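Local coordinates for putative uncharacterized protein (Pseudomonas phage 201phi2-1, PDB 3R4V) that is of unknown function but belongs to the phage tubulin-like proteins and holds guanosine-5'-diphosphate in its nucleotide pocket, at residues Gly14-Glu26 against Glu162-Val176. Residues are numbered along the deposited sequence; the frame is centred on the assembly and turned at random. Where two conformers were deposited one is given.
Sequences GMNVATKLVDLGE and ESINDEIAEKIRKVV. With GDP (guanosine-5'-diphosphate), chain B.
R173 and D23 form a two-pronged salt bridge across the contact, with the end-on edge of the guanidinium facing both carboxylate oxygens. NH2 of R173 reaches OD1 of D23 at 2.7 Å on a nearly straight bond (171°), and NH1 bonds OD2 on its syn side. The carboxylate and guanidinium planes are nearly coplanar. D23 turns its carboxylate to this grip by setting CG between the backbone N and the carbonyl carbon, while R173 comes from the opposite direction on a chain extended from CG to NE. One guanidinium face is covered by L21, whose CD2 stands 3.5 Å above the plane over its centre, apolar cover that leaves the edge to the acid.

At the other end K20, long and flexible enough to span the gap, bends at its last torsion (chi4 -53°) and brings NZ to 2.8 Å from OE2 of E162, above the carboxylate plane; D166 probably joins the salt-bridge network, though the place of its OD1 is less sure.

N16 and N165 meet at the guanine of GDP. ND2 of N16 gives an almost linear bond to O6, which also accepts a hydrogen bond from ND2 of N165, while OD1 of N165 accepts from N1 at 2.7 Å. Having both a donor and an acceptor, the amide of N165 matches the O6/N1 edge of the base.

Between these polar ends the packing is apolar. V17 CG1 lies 4.0 Å from I168 CG2, L21 CD1 lies 3.8 Å from I172 CD1, and small A169 admits the CB of K20. F9 of strand 6-10 backs V17 and L21.

The axes of 14-18 and 162-176 cross at -67°, 9.6 Å apart at their closest. The CA atoms come nearest at V17 and N165, beside the guanine, which helices 11-18 and 161-178 of the tubulin-like fold jointly clasp.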
loop_
_atom_site.group_PDB
_atom_site.type_symbol
_atom_site.label_atom_id
_atom_site.label_comp_id
_atom_site.label_asym_id
_atom_site.label_seq_id
_atom_site.Cartn_x
_atom_site.Cartn_y
_atom_site.Cartn_z
ATOM N N GLY A 14 2.243 -7.386 4.763
ATOM C CA GLY A 14 0.799 -7.517 4.674
ATOM C C GLY A 14 0.256 -8.551 5.648
ATOM O O GLY A 14 -0.759 -8.317 6.296
ATOM N N MET A 15 0.933 -9.691 5.751
ATOM C CA MET A 15 0.527 -10.735 6.688
ATOM C C MET A 15 0.581 -10.202 8.114
ATOM O O MET A 15 -0.314 -10.458 8.926
ATOM C CB MET A 15 1.435 -11.962 6.560
ATOM C CG MET A 15 1.372 -12.676 5.218
ATOM S SD MET A 15 -0.152 -13.608 4.950
ATOM C CE MET A 15 -0.072 -14.778 6.295
ATOM N N ASN A 16 1.640 -9.457 8.414
ATOM C CA ASN A 16 1.840 -8.928 9.750
ATOM C C ASN A 16 0.757 -7.901 10.100
ATOM O O ASN A 16 0.218 -7.918 11.200
ATOM C CB ASN A 16 3.240 -8.323 9.905
ATOM C CG ASN A 16 4.360 -9.358 9.799
ATOM O OD1 ASN A 16 4.128 -10.575 9.832
ATOM N ND2 ASN A 16 5.589 -8.869 9.698
ATOM N N VAL A 17 0.427 -7.018 9.157
ATOM C CA VAL A 17 -0.637 -6.047 9.405
ATOM C C VAL A 17 -1.985 -6.749 9.567
ATOM O O VAL A 17 -2.790 -6.370 10.419
ATOM C CB VAL A 17 -0.718 -4.979 8.297
ATOM C CG1 VAL A 17 -1.925 -4.080 8.514
ATOM C CG2 VAL A 17 0.553 -4.148 8.293
ATOM N N ALA A 18 -2.225 -7.775 8.756
ATOM C CA ALA A 18 -3.463 -8.555 8.858
ATOM C C ALA A 18 -3.741 -9.101 10.269
ATOM O O ALA A 18 -4.899 -9.156 10.707
ATOM C CB ALA A 18 -3.463 -9.687 7.840
ATOM N N THR A 19 -2.698 -9.504 10.990
ATOM C CA THR A 19 -2.898 -10.084 12.322
ATOM C C THR A 19 -3.655 -9.116 13.238
ATOM O O THR A 19 -4.292 -9.521 14.207
ATOM C CB THR A 19 -1.568 -10.501 12.997
ATOM O OG1 THR A 19 -0.794 -9.337 13.314
ATOM C CG2 THR A 19 -0.760 -11.426 12.087
ATOM N N LYS A 20 -3.587 -7.830 12.918
ATOM C CA LYS A 20 -4.196 -6.821 13.768
ATOM C C LYS A 20 -5.637 -6.564 13.361
ATOM O O LYS A 20 -6.364 -5.831 14.034
ATOM C CB LYS A 20 -3.364 -5.540 13.725
ATOM C CG LYS A 20 -1.929 -5.795 14.137
ATOM C CD LYS A 20 -1.107 -4.532 14.199
ATOM C CE LYS A 20 0.236 -4.832 14.845
ATOM N NZ LYS A 20 0.056 -5.498 16.165
ATOM N N LEU A 21 -6.048 -7.194 12.267
ATOM C CA LEU A 21 -7.377 -6.990 11.715
ATOM C C LEU A 21 -8.186 -8.282 11.594
ATOM O O LEU A 21 -9.167 -8.333 10.847
ATOM C CB LEU A 21 -7.266 -6.299 10.353
ATOM C CG LEU A 21 -6.600 -4.919 10.391
ATOM C CD1 LEU A 21 -6.143 -4.442 9.006
ATOM C CD2 LEU A 21 -7.553 -3.908 11.025
ATOM N N VAL A 22 -7.794 -9.319 12.337
ATOM C CA VAL A 22 -8.451 -10.617 12.214
ATOM C C VAL A 22 -9.917 -10.574 12.634
ATOM O O VAL A 22 -10.706 -11.437 12.250
ATOM C CB VAL A 22 -7.710 -11.728 12.991
ATOM C CG1 VAL A 22 -6.369 -12.034 12.333
ATOM C CG2 VAL A 22 -7.539 -11.346 14.461
ATOM N N ASP A 23 -10.288 -9.561 13.411
ATOM C CA ASP A 23 -11.674 -9.423 13.824
ATOM C C ASP A 23 -12.589 -9.158 12.629
ATOM O O ASP A 23 -13.806 -9.299 12.737
ATOM C CB ASP A 23 -11.815 -8.313 14.868
ATOM C CG ASP A 23 -11.237 -6.998 14.391
ATOM O OD1 ASP A 23 -9.994 -6.844 14.418
ATOM O OD2 ASP A 23 -12.027 -6.122 13.987
ATOM N N LEU A 24 -12.003 -8.774 11.494
ATOM C CA LEU A 24 -12.775 -8.528 10.273
ATOM C C LEU A 24 -13.042 -9.813 9.490
ATOM O O LEU A 24 -13.811 -9.820 8.531
ATOM C CB LEU A 24 -12.077 -7.494 9.382
ATOM C CG LEU A 24 -11.916 -6.112 10.017
ATOM C CD1 LEU A 24 -11.280 -5.130 9.031
ATOM C CD2 LEU A 24 -13.263 -5.599 10.521
ATOM N N GLY A 25 -12.386 -10.893 9.895
ATOM C CA GLY A 25 -12.711 -12.221 9.404
ATOM C C GLY A 25 -12.775 -12.443 7.904
ATOM O O GLY A 25 -11.803 -12.219 7.176
ATOM N N GLU A 26 -13.940 -12.892 7.449
ATOM C CA GLU A 26 -14.119 -13.304 6.061
ATOM C C GLU A 26 -13.791 -12.202 5.054
ATOM O O GLU A 26 -13.491 -12.496 3.895
ATOM C CB GLU A 26 -15.542 -13.819 5.830
ATOM C CG GLU A 26 -15.612 -15.114 5.030
ATOM C CD GLU A 26 -15.020 -16.295 5.777
ATOM O OE1 GLU A 26 -15.754 -16.930 6.564
ATOM O OE2 GLU A 26 -13.822 -16.590 5.577
ATOM N N GLU A 162 6.428 -2.925 14.641
ATOM C CA GLU A 162 5.210 -3.089 15.420
ATOM C C GLU A 162 4.431 -1.775 15.480
ATOM O O GLU A 162 3.216 -1.742 15.260
ATOM C CB GLU A 162 5.550 -3.538 16.841
ATOM C CG GLU A 162 4.332 -3.728 17.718
ATOM C CD GLU A 162 3.483 -4.900 17.269
ATOM O OE1 GLU A 162 3.994 -5.747 16.503
ATOM O OE2 GLU A 162 2.304 -4.970 17.678
ATOM N N SER A 163 5.139 -0.694 15.786
ATOM C CA SER A 163 4.529 0.631 15.851
ATOM C C SER A 163 3.947 1.038 14.500
ATOM O O SER A 163 2.805 1.505 14.404
ATOM C CB SER A 163 5.562 1.661 16.322
ATOM O OG SER A 163 5.065 2.984 16.213
ATOM N N ILE A 164 4.728 0.849 13.443
ATOM C CA ILE A 164 4.278 1.227 12.118
ATOM C C ILE A 164 3.049 0.410 11.726
ATOM O O ILE A 164 2.079 0.950 11.180
ATOM C CB ILE A 164 5.419 1.079 11.083
ATOM C CG1 ILE A 164 6.493 2.130 11.362
ATOM C CG2 ILE A 164 4.893 1.222 9.655
ATOM C CD1 ILE A 164 7.901 1.646 11.127
ATOM N N ASN A 165 3.080 -0.888 12.019
ATOM C CA ASN A 165 1.966 -1.769 11.669
ATOM C C ASN A 165 0.694 -1.354 12.408
ATOM O O ASN A 165 -0.401 -1.377 11.843
ATOM C CB ASN A 165 2.295 -3.229 11.988
ATOM C CG ASN A 165 3.303 -3.829 11.025
ATOM O OD1 ASN A 165 3.736 -3.181 10.070
ATOM N ND2 ASN A 165 3.686 -5.080 11.276
ATOM N N ASP A 166 0.846 -0.982 13.678
ATOM C CA ASP A 166 -0.287 -0.505 14.471
ATOM C C ASP A 166 -0.920 0.729 13.826
ATOM O O ASP A 166 -2.144 0.835 13.736
ATOM C CB ASP A 166 0.137 -0.195 15.918
ATOM C CG ASP A 166 0.255 -1.446 16.779
ATOM O OD1 ASP A 166 -0.300 -2.496 16.394
ATOM O OD2 ASP A 166 0.893 -1.378 17.854
ATOM N N GLU A 167 -0.087 1.659 13.381
ATOM C CA GLU A 167 -0.588 2.876 12.752
ATOM C C GLU A 167 -1.342 2.533 11.475
ATOM O O GLU A 167 -2.385 3.109 11.177
ATOM C CB GLU A 167 0.558 3.831 12.417
ATOM C CG GLU A 167 0.192 4.837 11.331
ATOM C CD GLU A 167 1.364 5.696 10.903
ATOM O OE1 GLU A 167 1.406 6.103 9.718
ATOM O OE2 GLU A 167 2.240 5.969 11.749
ATOM N N ILE A 168 -0.823 1.580 10.718
ATOM C CA ILE A 168 -1.465 1.235 9.461
ATOM C C ILE A 168 -2.823 0.600 9.732
ATOM O O ILE A 168 -3.811 0.943 9.105
ATOM C CB ILE A 168 -0.594 0.303 8.600
ATOM C CG1 ILE A 168 0.632 1.069 8.093
ATOM C CG2 ILE A 168 -1.406 -0.242 7.424
ATOM C CD1 ILE A 168 1.655 0.207 7.334
ATOM N N ALA A 169 -2.881 -0.322 10.683
ATOM C CA ALA A 169 -4.151 -0.964 10.995
ATOM C C ALA A 169 -5.199 0.062 11.436
ATOM O O ALA A 169 -6.374 -0.057 11.086
ATOM C CB ALA A 169 -3.977 -2.038 12.063
ATOM N N GLU A 170 -4.781 1.064 12.196
ATOM C CA GLU A 170 -5.737 2.072 12.673
ATOM C C GLU A 170 -6.251 2.938 11.526
ATOM O O GLU A 170 -7.407 3.372 11.537
ATOM C CB GLU A 170 -5.141 2.930 13.787
ATOM C CG GLU A 170 -5.082 2.223 15.138
ATOM C CD GLU A 170 -6.462 1.918 15.703
ATOM O OE1 GLU A 170 -7.393 2.721 15.480
ATOM O OE2 GLU A 170 -6.616 0.872 16.367
ATOM N N LYS A 171 -5.398 3.189 10.535
ATOM C CA LYS A 171 -5.836 3.914 9.345
ATOM C C LYS A 171 -6.777 3.071 8.496
ATOM O O LYS A 171 -7.764 3.581 7.965
ATOM C CB LYS A 171 -4.644 4.356 8.498
ATOM C CG LYS A 171 -3.797 5.460 9.108
ATOM C CD LYS A 171 -2.528 5.607 8.273
ATOM C CE LYS A 171 -1.697 6.813 8.647
ATOM N NZ LYS A 171 -0.499 6.874 7.743
ATOM N N ILE A 172 -6.473 1.779 8.368
ATOM C CA ILE A 172 -7.336 0.882 7.618
ATOM C C ILE A 172 -8.739 0.853 8.219
ATOM O O ILE A 172 -9.729 0.877 7.498
ATOM C CB ILE A 172 -6.751 -0.535 7.546
ATOM C CG1 ILE A 172 -5.500 -0.508 6.662
ATOM C CG2 ILE A 172 -7.777 -1.495 6.964
ATOM C CD1 ILE A 172 -4.818 -1.846 6.512
ATOM N N ARG A 173 -8.818 0.792 9.543
ATOM C CA ARG A 173 -10.108 0.862 10.222
ATOM C C ARG A 173 -10.893 2.137 9.905
ATOM O O ARG A 173 -12.124 2.104 9.829
ATOM C CB ARG A 173 -9.919 0.740 11.729
ATOM C CG ARG A 173 -9.317 -0.585 12.142
ATOM C CD ARG A 173 -9.523 -0.824 13.616
ATOM N NE ARG A 173 -8.941 -2.093 14.037
ATOM C CZ ARG A 173 -9.553 -3.273 13.961
ATOM N NH1 ARG A 173 -10.781 -3.372 13.460
ATOM N NH2 ARG A 173 -8.925 -4.364 14.377
ATOM N N LYS A 174 -10.201 3.261 9.753
ATOM C CA LYS A 174 -10.901 4.493 9.396
ATOM C C LYS A 174 -11.475 4.370 7.986
ATOM O O LYS A 174 -12.569 4.854 7.719
ATOM C CB LYS A 174 -10.000 5.733 9.523
ATOM C CG LYS A 174 -9.626 6.111 10.957
ATOM C CD LYS A 174 -8.697 7.316 10.968
ATOM C CE LYS A 174 -8.563 7.935 12.360
ATOM N NZ LYS A 174 -8.073 6.990 13.390
ATOM N N VAL A 175 -10.751 3.710 7.080
ATOM C CA VAL A 175 -11.272 3.514 5.729
ATOM C C VAL A 175 -12.432 2.514 5.749
ATOM O O VAL A 175 -13.409 2.680 5.021
ATOM C CB VAL A 175 -10.172 3.044 4.720
ATOM C CG1 VAL A 175 -10.798 2.819 3.343
ATOM C CG2 VAL A 175 -9.091 4.091 4.641
ATOM N N VAL A 176 -12.322 1.473 6.575
ATOM C CA VAL A 176 -13.412 0.504 6.704
ATOM C C VAL A 176 -14.652 1.224 7.204
ATOM O O VAL A 176 -15.758 0.971 6.736
ATOM C CB VAL A 176 -13.044 -0.677 7.628
ATOM C CG1 VAL A 176 -14.277 -1.513 7.954
ATOM C CG2 VAL A 176 -11.971 -1.545 6.951
HETATM P PB GDP B . 7.912 -9.805 1.187
HETATM O O1B GDP B . 7.334 -10.958 1.975
HETATM O O2B GDP B . 6.773 -9.041 0.566
HETATM O O3B GDP B . 8.885 -10.323 0.134
HETATM O O3A GDP B . 8.766 -8.863 2.157
HETATM P PA GDP B . 8.311 -8.309 3.597
HETATM O O1A GDP B . 8.209 -9.402 4.648
HETATM O O2A GDP B . 7.039 -7.517 3.488
HETATM O "O5'" GDP B . 9.550 -7.388 3.926
HETATM C "C5'" GDP B . 9.969 -6.337 3.038
HETATM C "C4'" GDP B . 10.673 -5.233 3.820
HETATM O "O4'" GDP B . 9.713 -4.520 4.610
HETATM C "C3'" GDP B . 11.696 -5.757 4.814
HETATM O "O3'" GDP B . 12.990 -5.805 4.220
HETATM C "C2'" GDP B . 11.652 -4.730 5.924
HETATM O "O2'" GDP B . 12.456 -3.599 5.588
HETATM C "C1'" GDP B . 10.224 -4.234 5.922
HETATM N N9 GDP B . 9.344 -4.994 6.835
HETATM C C8 GDP B . 9.348 -6.328 7.072
HETATM N N7 GDP B . 8.356 -6.668 7.935
HETATM C C5 GDP B . 7.679 -5.539 8.243
HETATM C C6 GDP B . 6.514 -5.179 9.081
HETATM O O6 GDP B . 5.904 -6.049 9.733
HETATM N N1 GDP B . 6.141 -3.886 9.118
HETATM C C2 GDP B . 6.788 -2.927 8.418
HETATM N N2 GDP B . 6.365 -1.637 8.481
HETATM N N3 GDP B . 7.856 -3.191 7.629
HETATM C C4 GDP B . 8.330 -4.451 7.506
#